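Local structure of chromosome segregation protein smc (Pyrococcus furiosus, 3KTA) at the interface of chains B and A. The protein hydrolyses ATP with its ABC-type head domain, which also shows adenylate kinase activity, and probably acts in chromosome condensation and partitioning. Sequence-based numbering; all coordinates share one arbitrary frame. Chains: chain A, Chromosome segregation protein smc; chain B, Chromosome segregation protein smc.

The interface of chains B and A. Residues chain B 27-29; chain A 111, 115, 120, 122, 129, 132-134.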
loop_
_atom_site.group_PDB
_atom_site.type_symbol
_atom_site.label_atom_id
_atom_site.label_comp_id
_atom_site.label_asym_id
_atom_site.label_seq_id
_atom_site.Cartn_x
_atom_site.Cartn_y
_atom_site.Cartn_z
ATOM N N GLY B 27 -6.477 9.785 -7.729
ATOM C CA GLY B 27 -6.578 8.472 -8.340
ATOM C C GLY B 27 -5.304 7.655 -8.211
ATOM O O GLY B 27 -4.930 7.234 -7.116
ATOM N N PHE B 28 -4.643 7.445 -9.348
ATOM C CA PHE B 28 -3.473 6.561 -9.454
ATOM C C PHE B 28 -2.189 7.370 -9.682
ATOM O O PHE B 28 -2.015 8.015 -10.724
ATOM C CB PHE B 28 -3.765 5.583 -10.615
ATOM C CG PHE B 28 -2.643 4.651 -10.993
ATOM C CD1 PHE B 28 -1.585 4.383 -10.141
ATOM C CD2 PHE B 28 -2.696 3.997 -12.233
ATOM C CE1 PHE B 28 -0.576 3.500 -10.534
ATOM C CE2 PHE B 28 -1.705 3.126 -12.632
ATOM C CZ PHE B 28 -0.652 2.872 -11.787
ATOM N N THR B 29 -1.302 7.372 -8.688
ATOM C CA THR B 29 0.015 7.988 -8.834
ATOM C C THR B 29 1.060 6.889 -8.918
ATOM O O THR B 29 1.052 5.961 -8.118
ATOM C CB THR B 29 0.366 8.899 -7.645
ATOM O OG1 THR B 29 -0.697 9.847 -7.443
ATOM C CG2 THR B 29 1.678 9.637 -7.908
ATOM N N ILE A 111 -5.952 -1.791 -11.340
ATOM C CA ILE A 111 -5.695 -0.573 -10.566
ATOM C C ILE A 111 -6.427 0.635 -11.156
ATOM O O ILE A 111 -7.102 1.365 -10.427
ATOM C CB ILE A 111 -4.179 -0.282 -10.416
ATOM C CG1 ILE A 111 -3.542 -1.257 -9.420
ATOM C CG2 ILE A 111 -3.938 1.171 -9.964
ATOM C CD1 ILE A 111 -2.006 -1.390 -9.565
ATOM N N SER A 115 -9.300 2.654 -9.237
ATOM C CA SER A 115 -8.969 4.019 -8.821
ATOM C C SER A 115 -10.155 4.972 -8.933
ATOM O O SER A 115 -10.081 6.108 -8.489
ATOM C CB SER A 115 -7.765 4.558 -9.605
ATOM O OG SER A 115 -8.129 4.801 -10.950
ATOM N N PHE A 120 -4.674 5.104 -5.283
ATOM C CA PHE A 120 -3.570 4.155 -5.376
ATOM C C PHE A 120 -2.254 4.879 -5.534
ATOM O O PHE A 120 -2.125 5.751 -6.408
ATOM C CB PHE A 120 -3.789 3.215 -6.580
ATOM C CG PHE A 120 -4.864 2.220 -6.347
ATOM C CD1 PHE A 120 -6.202 2.548 -6.570
ATOM C CD2 PHE A 120 -4.559 0.958 -5.845
ATOM C CE1 PHE A 120 -7.199 1.621 -6.335
ATOM C CE2 PHE A 120 -5.555 0.040 -5.591
ATOM C CZ PHE A 120 -6.875 0.368 -5.827
ATOM N N VAL A 122 1.647 3.828 -6.194
ATOM C CA VAL A 122 2.338 2.617 -6.609
ATOM C C VAL A 122 3.776 2.943 -6.985
ATOM O O VAL A 122 4.011 3.738 -7.883
ATOM C CB VAL A 122 1.634 2.001 -7.851
ATOM C CG1 VAL A 122 2.373 0.748 -8.328
ATOM C CG2 VAL A 122 0.169 1.675 -7.548
HETATM N N MSE A 129 3.279 -0.949 -15.978
HETATM C CA MSE A 129 2.546 -0.567 -14.775
HETATM C C MSE A 129 2.231 0.926 -14.746
HETATM O O MSE A 129 1.119 1.295 -14.344
HETATM C CB MSE A 129 3.322 -0.939 -13.497
HETATM C CG MSE A 129 2.653 -0.449 -12.192
HETATM SE SE MSE A 129 0.938 -1.300 -11.807
HETATM C CE MSE A 129 1.644 -2.796 -10.798
ATOM N N ASN A 132 -0.443 4.320 -17.709
ATOM C CA ASN A 132 -1.731 4.986 -17.586
ATOM C C ASN A 132 -1.997 5.605 -16.220
ATOM O O ASN A 132 -3.147 5.852 -15.873
ATOM C CB ASN A 132 -2.862 4.016 -17.931
ATOM C CG ASN A 132 -2.826 3.582 -19.377
ATOM O OD1 ASN A 132 -2.622 4.400 -20.274
ATOM N ND2 ASN A 132 -3.022 2.289 -19.614
ATOM N N ALA A 133 -0.942 5.860 -15.452
ATOM C CA ALA A 133 -1.102 6.557 -14.177
ATOM C C ALA A 133 -1.657 7.961 -14.420
ATOM O O ALA A 133 -1.411 8.559 -15.472
ATOM C CB ALA A 133 0.230 6.637 -13.462
ATOM N N ASP A 134 -2.415 8.490 -13.461
ATOM C CA ASP A 134 -2.933 9.849 -13.594
ATOM C C ASP A 134 -1.834 10.883 -13.398
ATOM O O ASP A 134 -1.837 11.933 -14.041
ATOM C CB ASP A 134 -4.051 10.102 -12.582
ATOM C CG ASP A 134 -5.239 9.196 -12.792
ATOM O OD1 ASP A 134 -5.799 9.206 -13.904
ATOM O OD2 ASP A 134 -5.624 8.476 -11.846
HETATM O O HOH W 1 -2.490 8.608 -5.858
#
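Where B:Gly27 to B:Thr29 run parallel to A:Phe120 to A:Val122, a ladder of backbone hydrogen bonds joins the two chains: A:Phe120 N gives to B:Gly27 O (2.8 Å), B:Thr29 N to A:Phe120 O (2.9 Å), and A:Val122 N to B:Thr29 O. A water ties the B:Thr29 hydroxyl OG1 to the carbonyl oxygens of B:Gly27 and A:Phe120. The backbone of B:Phe28 is gripped separately by A:Asp134, whose carboxylate OD2 accepts from B:Phe28 N at 2.9 Å, through its anti lone pair, while A:Asp134 N donates to B:Phe28 O in a bent bond, 134° at the hydrogen. The contact illustrates how strand pairing between two chains can be keyed by an aromatic side chain. With CG anti to its backbone N (chi1 175°), the B:Phe28 ring enters chain A as a flat wedge. The A:Ile111 branch methyl CG2 sits over one face, 3.7 Å from the ring centroid, and A:Ala133 lies over the opposite face, its CA 4.0 Å from the centroid. A:Val122 CG2 meets the ring at CE1 (3.6 Å), and the ring tip CZ lies 3.5 Å from the backbone carbonyl O of A:Met129, a selenomethionine. An alanine in place of B:Phe28 would probably open a gap between A:Ile111 and A:Ala133. Strands 28-33 of B and 119-123 of A thus share a sheet, with helix 101-114 packed against it, in the ABC-type ATPase head that N-terminal (B) and C-terminal (A) pieces build together.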